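Local coordinates for protein twin-arginine translocation pathway signal (Rhodoferax ferrireducens, PDB 5IM2) that probably binds benzoate or a similar small aromatic carboxylate in the periplasm and hands it to a TRAP-type membrane transporter, at residues T55-Q60 with V236-V241; V210-P215 with G224-A229. One frame throughout, in Å; residues are numbered along the deposited sequence.

Interaction 1 (T55-Q60 with V236-V241); sequences TFMAPQ and VPSVKV. With BEZ (benzoic acid), chain B.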
ATOM      1  N   THR A  55      -6.862 -12.179  -3.161  1.00 18.22           N
ATOM      2  CA  THR A  55      -5.769 -11.313  -2.725  1.00 16.05           C
ATOM      3  C   THR A  55      -4.659 -12.157  -2.121  1.00 16.12           C
ATOM      4  O   THR A  55      -4.763 -13.385  -2.013  1.00 17.79           O
ATOM      5  CB  THR A  55      -6.287 -10.265  -1.721  1.00 16.96           C
ATOM      6  OG1 THR A  55      -5.258  -9.325  -1.390  1.00 17.71           O
ATOM      7  CG2 THR A  55      -6.778 -10.916  -0.438  1.00 18.84           C
ATOM      8  N   PHE A  56      -3.588 -11.482  -1.708  1.00 22.49           N
ATOM      9  CA  PHE A  56      -2.366 -12.138  -1.255  1.00 18.46           C
ATOM     10  C   PHE A  56      -2.222 -12.131   0.267  1.00 20.48           C
ATOM     11  O   PHE A  56      -1.298 -12.770   0.806  1.00 18.73           O
ATOM     12  CB  PHE A  56      -1.143 -11.457  -1.922  1.00 16.45           C
ATOM     13  CG  PHE A  56      -0.959 -10.013  -1.505  1.00 15.68           C
ATOM     14  CD1 PHE A  56      -0.193  -9.684  -0.400  1.00 15.97           C
ATOM     15  CD2 PHE A  56      -1.545  -8.979  -2.214  1.00 16.50           C
ATOM     16  CE1 PHE A  56      -0.043  -8.370  -0.004  1.00 17.37           C
ATOM     17  CE2 PHE A  56      -1.394  -7.656  -1.810  1.00 18.43           C
ATOM     18  CZ  PHE A  56      -0.625  -7.359  -0.713  1.00 15.83           C
ATOM     19  N   MET A  57      -3.148 -11.469   0.978  1.00 18.62           N
ATOM     20  CA  MET A  57      -3.091 -11.381   2.427  1.00 17.60           C
ATOM     21  C   MET A  57      -3.409 -12.726   3.061  1.00 20.46           C
ATOM     22  O   MET A  57      -4.227 -13.498   2.557  1.00 23.98           O
ATOM     23  CB  MET A  57      -4.089 -10.340   2.939  1.00 16.37           C
ATOM     24  CG  MET A  57      -3.828  -8.919   2.451  1.00 17.06           C
ATOM     25  SD  MET A  57      -2.152  -8.324   2.782  1.00 19.17           S
ATOM     26  CE  MET A  57      -2.129  -8.295   4.581  1.00 27.93           C
ATOM     27  N   ALA A  58      -2.749 -12.990   4.182  1.00 21.21           N
ATOM     28  CA  ALA A  58      -3.098 -14.123   5.017  1.00 24.60           C
ATOM     29  C   ALA A  58      -4.453 -13.887   5.668  1.00 24.05           C
ATOM     30  O   ALA A  58      -4.779 -12.754   6.024  1.00 23.32           O
ATOM     31  CB  ALA A  58      -2.056 -14.316   6.103  1.00 26.68           C
ATOM     32  N   PRO A  59      -5.248 -14.938   5.886  1.00 23.48           N
ATOM     33  CA  PRO A  59      -6.549 -14.712   6.540  1.00 23.54           C
ATOM     34  C   PRO A  59      -6.454 -14.151   7.957  1.00 27.67           C
ATOM     35  O   PRO A  59      -7.360 -13.427   8.386  1.00 24.31           O
ATOM     36  CB  PRO A  59      -7.204 -16.101   6.524  1.00 30.89           C
ATOM     37  CG  PRO A  59      -6.112 -17.054   6.339  1.00 28.89           C
ATOM     38  CD  PRO A  59      -5.044 -16.345   5.534  1.00 23.06           C
ATOM     39  N   GLN A  60      -5.377 -14.413   8.692  1.00 24.21           N
ATOM     40  CA  GLN A  60      -5.290 -13.930  10.063  1.00 29.21           C
ATOM     41  C   GLN A  60      -4.726 -12.507  10.163  1.00 40.30           C
ATOM     42  O   GLN A  60      -4.286 -12.087  11.238  1.00 58.61           O
ATOM     43  CB  GLN A  60      -4.469 -14.907  10.904  1.00 31.96           C
ATOM     44  CG  GLN A  60      -5.215 -16.231  11.135  1.00 45.63           C
ATOM     45  CD  GLN A  60      -6.671 -16.021  11.577  1.00 48.73           C
ATOM     46  OE1 GLN A  60      -6.937 -15.313  12.547  1.00 47.15           O
ATOM     47  NE2 GLN A  60      -7.615 -16.613  10.840  1.00 47.39           N
ATOM     48  N   VAL A 236       2.878  -6.452  10.165  1.00 19.88           N
ATOM     49  CA  VAL A 236       4.045  -7.196  10.640  1.00 25.24           C
ATOM     50  C   VAL A 236       3.640  -8.528  11.261  1.00 26.39           C
ATOM     51  O   VAL A 236       4.263  -9.556  10.937  1.00 25.22           O
ATOM     52  CB  VAL A 236       4.855  -6.311  11.602  1.00 24.08           C
ATOM     53  CG1 VAL A 236       5.745  -7.113  12.578  1.00 28.80           C
ATOM     54  CG2 VAL A 236       5.645  -5.307  10.832  1.00 25.09           C
ATOM     55  N   PRO A 237       2.655  -8.592  12.156  1.00 28.35           N
ATOM     56  CA  PRO A 237       2.330  -9.888  12.760  1.00 24.90           C
ATOM     57  C   PRO A 237       1.768 -10.907  11.785  1.00 28.78           C
ATOM     58  O   PRO A 237       1.872 -12.106  12.062  1.00 28.87           O
ATOM     59  CB  PRO A 237       1.297  -9.540  13.836  1.00 28.48           C
ATOM     60  CG  PRO A 237       1.325  -8.063  13.973  1.00 29.33           C
ATOM     61  CD  PRO A 237       1.858  -7.487  12.724  1.00 26.94           C
ATOM     62  N   SER A 238       1.162 -10.487  10.672  1.00 26.22           N
ATOM     63  CA  SER A 238       0.561 -11.442   9.749  1.00 31.11           C
ATOM     64  C   SER A 238       1.614 -12.282   9.046  1.00 29.53           C
ATOM     65  O   SER A 238       1.293 -13.388   8.600  1.00 29.95           O
ATOM     66  CB  SER A 238      -0.318 -10.726   8.704  1.00 26.95           C
ATOM     67  OG  SER A 238       0.472 -10.158   7.643  1.00 26.39           O
ATOM     68  N   VAL A 239       2.842 -11.772   8.939  1.00 22.51           N
ATOM     69  CA  VAL A 239       3.977 -12.491   8.367  1.00 28.60           C
ATOM     70  C   VAL A 239       5.018 -12.823   9.425  1.00 33.27           C
ATOM     71  O   VAL A 239       6.148 -13.193   9.089  1.00 37.44           O
ATOM     72  CB  VAL A 239       4.612 -11.713   7.200  1.00 32.40           C
ATOM     73  CG1 VAL A 239       3.753 -11.867   5.964  1.00 31.60           C
ATOM     74  CG2 VAL A 239       4.837 -10.216   7.537  1.00 27.40           C
ATOM     75  N   LYS A 240       4.656 -12.699  10.699  1.00 27.03           N
ATOM     76  CA  LYS A 240       5.504 -13.075  11.823  1.00 31.74           C
ATOM     77  C   LYS A 240       6.869 -12.407  11.704  1.00 33.08           C
ATOM     78  O   LYS A 240       7.906 -12.983  12.026  1.00 34.93           O
ATOM     79  CB  LYS A 240       5.609 -14.607  11.934  1.00 29.29           C
ATOM     80  CG  LYS A 240       4.281 -15.310  12.263  1.00 45.62           C
ATOM     81  CD  LYS A 240       3.443 -15.595  11.012  1.00 72.85           C
ATOM     82  CE  LYS A 240       3.987 -16.775  10.200  1.00 90.41           C
ATOM     83  NZ  LYS A 240       3.564 -16.738   8.762  1.00 89.74           N
ATOM     84  N   VAL A 241       6.869 -11.156  11.233  1.00 36.51           N
ATOM     85  CA  VAL A 241       8.139 -10.444  11.070  1.00 35.24           C
ATOM     86  C   VAL A 241       8.703  -9.997  12.414  1.00 37.11           C
ATOM     87  O   VAL A 241       9.928  -9.850  12.551  1.00 32.95           O
ATOM     88  CB  VAL A 241       7.962  -9.273  10.080  1.00 30.92           C
ATOM     89  CG1 VAL A 241       8.967  -8.141  10.350  1.00 26.64           C
ATOM     90  CG2 VAL A 241       8.147  -9.800   8.664  1.00 29.71           C
TER
HETATM   91  C   BEZ B 401       3.811  -4.534   1.490  1.00 12.40           C
HETATM   92  O1  BEZ B 401       4.745  -3.795   1.913  1.00 13.97           O
HETATM   93  O2  BEZ B 401       4.012  -5.269   0.494  1.00 17.04           O
HETATM   94  C1  BEZ B 401       2.489  -4.553   2.197  1.00 13.02           C
HETATM   95  C2  BEZ B 401       1.459  -5.357   1.716  1.00 15.01           C
HETATM   96  C3  BEZ B 401       0.248  -5.383   2.411  1.00 15.09           C
HETATM   97  C4  BEZ B 401       0.082  -4.599   3.539  1.00 11.97           C
HETATM   98  C5  BEZ B 401       1.099  -3.784   3.997  1.00 16.58           C
HETATM   99  C6  BEZ B 401       2.321  -3.762   3.316  1.00 16.22           C
HETATM  100  O   HOH W   1      -0.466 -11.320   5.226  1.00 23.52           O

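Interaction 2 (V210-P215 with G224-A229); sequences VGMPLP and GTIDGA. With BEZ (benzoic acid), chain B.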
ATOM      1  N   VAL A 210      15.993  -4.642  -2.575  1.00 15.26           N
ATOM      2  CA  VAL A 210      15.438  -5.898  -3.061  1.00 16.99           C
ATOM      3  C   VAL A 210      13.930  -5.711  -3.130  1.00 17.93           C
ATOM      4  O   VAL A 210      13.293  -5.457  -2.112  1.00 18.91           O
ATOM      5  CB  VAL A 210      15.787  -7.092  -2.151  1.00 22.83           C
ATOM      6  CG1 VAL A 210      15.358  -8.375  -2.789  1.00 25.92           C
ATOM      7  CG2 VAL A 210      17.274  -7.136  -1.882  1.00 25.39           C
ATOM      8  N   GLY A 211      13.356  -5.843  -4.323  1.00 16.73           N
ATOM      9  CA  GLY A 211      11.920  -5.810  -4.463  1.00 17.31           C
ATOM     10  C   GLY A 211      11.312  -7.191  -4.337  1.00 16.39           C
ATOM     11  O   GLY A 211      11.769  -8.140  -4.969  1.00 22.95           O
ATOM     12  N   MET A 212      10.230  -7.288  -3.552  1.00 16.93           N
ATOM     13  CA  MET A 212       9.471  -8.539  -3.510  1.00 19.31           C
ATOM     14  C   MET A 212       8.137  -8.279  -2.832  1.00 14.50           C
ATOM     15  O   MET A 212       8.037  -7.360  -2.016  1.00 18.19           O
ATOM     16  CB  MET A 212      10.228  -9.639  -2.763  1.00 22.40           C
ATOM     17  CG  MET A 212      10.269  -9.426  -1.255  1.00 18.62           C
ATOM     18  SD  MET A 212      11.215 -10.671  -0.381  1.00 24.06           S
ATOM     19  CE  MET A 212      12.868 -10.177  -0.917  1.00 24.86           C
ATOM     20  N   PRO A 213       7.101  -9.055  -3.137  1.00 16.32           N
ATOM     21  CA  PRO A 213       5.819  -8.866  -2.459  1.00 16.10           C
ATOM     22  C   PRO A 213       5.807  -9.435  -1.048  1.00 16.73           C
ATOM     23  O   PRO A 213       6.647 -10.240  -0.644  1.00 19.43           O
ATOM     24  CB  PRO A 213       4.838  -9.614  -3.359  1.00 18.74           C
ATOM     25  CG  PRO A 213       5.638 -10.684  -3.922  1.00 23.44           C
ATOM     26  CD  PRO A 213       6.999 -10.101  -4.175  1.00 17.75           C
ATOM     27  N   LEU A 214       4.781  -9.015  -0.304  1.00 15.16           N
ATOM     28  CA  LEU A 214       4.705  -9.319   1.122  1.00 19.87           C
ATOM     29  C   LEU A 214       4.917 -10.793   1.438  1.00 20.25           C
ATOM     30  O   LEU A 214       5.732 -11.082   2.323  1.00 19.34           O
ATOM     31  CB  LEU A 214       3.350  -8.858   1.675  1.00 16.69           C
ATOM     32  CG  LEU A 214       3.095  -9.107   3.177  1.00 19.83           C
ATOM     33  CD1 LEU A 214       3.895  -8.147   4.066  1.00 22.55           C
ATOM     34  CD2 LEU A 214       1.596  -9.016   3.512  1.00 17.45           C
ATOM     35  N   PRO A 215       4.237 -11.757   0.789  1.00 17.81           N
ATOM     36  CA  PRO A 215       4.323 -13.155   1.261  1.00 19.37           C
ATOM     37  C   PRO A 215       5.708 -13.764   1.134  1.00 23.18           C
ATOM     38  O   PRO A 215       5.974 -14.769   1.809  1.00 22.12           O
ATOM     39  CB  PRO A 215       3.314 -13.900   0.375  1.00 20.76           C
ATOM     40  CG  PRO A 215       2.465 -12.836  -0.222  1.00 19.14           C
ATOM     41  CD  PRO A 215       3.362 -11.653  -0.380  1.00 20.35           C
ATOM     42  N   GLY A 224      18.182 -15.611   4.376  1.00 33.48           N
ATOM     43  CA  GLY A 224      19.180 -14.561   4.460  1.00 37.35           C
ATOM     44  C   GLY A 224      19.421 -13.759   3.199  1.00 34.16           C
ATOM     45  O   GLY A 224      20.464 -13.110   3.095  1.00 38.18           O
ATOM     46  N   THR A 225      18.498 -13.766   2.229  1.00 27.32           N
ATOM     47  CA  THR A 225      18.706 -12.912   1.066  1.00 26.34           C
ATOM     48  C   THR A 225      18.364 -11.463   1.354  1.00 22.61           C
ATOM     49  O   THR A 225      18.649 -10.593   0.517  1.00 31.22           O
ATOM     50  CB  THR A 225      17.912 -13.407  -0.155  1.00 35.53           C
ATOM     51  OG1 THR A 225      16.533 -13.562   0.165  1.00 32.80           O
ATOM     52  CG2 THR A 225      18.480 -14.753  -0.660  1.00 36.31           C
ATOM     53  N   ILE A 226      17.742 -11.175   2.501  1.00 27.16           N
ATOM     54  CA  ILE A 226      17.568  -9.805   2.966  1.00 22.84           C
ATOM     55  C   ILE A 226      17.930  -9.720   4.441  1.00 24.19           C
ATOM     56  O   ILE A 226      17.752 -10.674   5.206  1.00 25.77           O
ATOM     57  CB  ILE A 226      16.132  -9.271   2.729  1.00 23.30           C
ATOM     58  CG1 ILE A 226      15.077 -10.169   3.374  1.00 23.82           C
ATOM     59  CG2 ILE A 226      15.870  -9.100   1.244  1.00 24.12           C
ATOM     60  CD1 ILE A 226      13.674  -9.588   3.260  1.00 20.93           C
ATOM     61  N   ASP A 227      18.446  -8.543   4.827  1.00 21.17           N
ATOM     62  CA  ASP A 227      18.777  -8.180   6.194  1.00 19.16           C
ATOM     63  C   ASP A 227      17.599  -7.536   6.929  1.00 24.63           C
ATOM     64  O   ASP A 227      17.609  -7.443   8.154  1.00 24.78           O
ATOM     65  CB  ASP A 227      19.957  -7.199   6.181  1.00 26.39           C
ATOM     66  CG  ASP A 227      21.239  -7.833   5.622  1.00 28.81           C
ATOM     67  OD1 ASP A 227      21.483  -8.994   5.988  1.00 27.81           O
ATOM     68  OD2 ASP A 227      22.000  -7.188   4.837  1.00 24.55           O
ATOM     69  N   GLY A 228      16.613  -7.058   6.198  1.00 19.49           N
ATOM     70  CA  GLY A 228      15.543  -6.286   6.794  1.00 16.90           C
ATOM     71  C   GLY A 228      14.536  -5.948   5.727  1.00 20.10           C
ATOM     72  O   GLY A 228      14.722  -6.263   4.541  1.00 18.62           O
ATOM     73  N   ALA A 229      13.453  -5.307   6.170  1.00 20.55           N
ATOM     74  CA  ALA A 229      12.327  -5.011   5.298  1.00 17.21           C
ATOM     75  C   ALA A 229      11.689  -3.701   5.713  1.00 21.35           C
ATOM     76  O   ALA A 229      11.599  -3.384   6.903  1.00 19.71           O
ATOM     77  CB  ALA A 229      11.249  -6.101   5.338  1.00 19.38           C
TER
HETATM   78  C   BEZ B 401       3.811  -4.534   1.490  1.00 12.40           C
HETATM   79  O1  BEZ B 401       4.745  -3.795   1.913  1.00 13.97           O
HETATM   80  O2  BEZ B 401       4.012  -5.269   0.494  1.00 17.04           O
HETATM   81  C1  BEZ B 401       2.489  -4.553   2.197  1.00 13.02           C
HETATM   82  C2  BEZ B 401       1.459  -5.357   1.716  1.00 15.01           C
HETATM   83  C3  BEZ B 401       0.248  -5.383   2.411  1.00 15.09           C
HETATM   84  C4  BEZ B 401       0.082  -4.599   3.539  1.00 11.97           C
HETATM   85  C5  BEZ B 401       1.099  -3.784   3.997  1.00 16.58           C
HETATM   86  C6  BEZ B 401       2.321  -3.762   3.316  1.00 16.22           C

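Interaction 1 (T55-Q60 with V236-V241)
Met57 and Ala58 approach Ser238 by loose van der Waals contact. The terminal methyl of the methionine, CE, ends 4.4 Å from Ser238 OG, while the short methyl branch Ala58 CB faces the serine's backbone, 4.3 Å from Ser238 O. The alanine sets only a methyl against that carbonyl.

A water supplies the polar link. It accepts a hydrogen bond from Ala58 N (3.0 Å) and donates one to Ser238 OG (2.8 Å). Serine suits its place because one hydroxyl can accept from the water and donate to Val235 O, which ties it to the 3-10 turn.

Apolar contacts to the benzoate complete the account. Chi1 and the bend at chi2 (-54°) bring Met57 SD to 3.8 Å from C3 of the ligand ring, and chi3 (-65°) turns CE toward Ser238 OG. Phe56 CZ stands 3.8 Å from ligand C2, near the phenylalanine plane; this flat, apolar edge packs against the benzoate ring, away from its carboxylate.

Two loops, each following a strand of a different sheet, thus meet beside the bound ligand, with 55-60 supplying the contacts to it, consistent with the ligand cleft between the two domains of a periplasmic solute-binding protein.

Interaction 2 (V210-P215 with G224-A229)
Ile226 CG2 rests against both Val210 and Met212. That one methyl lies 3.9 Å from Val210 CB, where the two branched side chains cross at a slant, and it meets Met212 CE tip to tip, also at 3.9 Å. Its position follows from the isoleucine's first torsion (chi1 56°), which turns CG2 anti to the carbonyl carbon while CG1 takes the place between N and C. Met212 extends at chi2 (-177°) and bends only at chi3, letting its slim, flexible chain bring CE to the isoleucine. All these contacts are apolar; Val210, on edge strand 208-211, and Ile226 each offer methyl branches close to the backbone, and Met212 reaches in with a longer chain.

The segments stand at the two ends of a beta-alpha-beta crossover: strand 208-211 leads through helix 217-223 to strand 228-232, with the parallel strand 190-193 lying between them in the sheet. The helix covers the cluster, Ala220 touching both Met212 and Ile226. Gly224, with positive phi (84°), ends the helical course and turns the chain toward the strand. Asp227 OD2 accepts a hydrogen bond from Lys190 N, anchoring the turn to the middle strand.

Beyond Met212 the chain runs into the benzoate pocket. Met212 O accepts a bond from Arg192 NH2, an atom that also bonds the ligand, and Leu214 CB lies 3.8 Å from ligand O2.

Overall arrangement
The centres of the two contacts lie about 14 Å apart, and both touch the benzoate. Along the chain interaction 2 is nested within interaction 1: 55-60 comes first, then 210-215 and 224-229, and finally 236-241. Interaction 2 lies within one domain, at strands 208-211 and 228-232 of the six-stranded sheet and the loops that join them to helix 217-223, whereas interaction 1 joins the loop leaving strand 49-55 of the five-stranded sheet to the loop after strand 228-232. Leu214 connects them: Phe56 CE1 is 3.8 Å from Leu214 CB, Met57 SD packs on Leu214 CD2 and Val239 CG1 on Leu214 CG. One domain's crossover thus shapes a pocket wall, and the opposing loop meets it, consistent with ligand capture between two lobes.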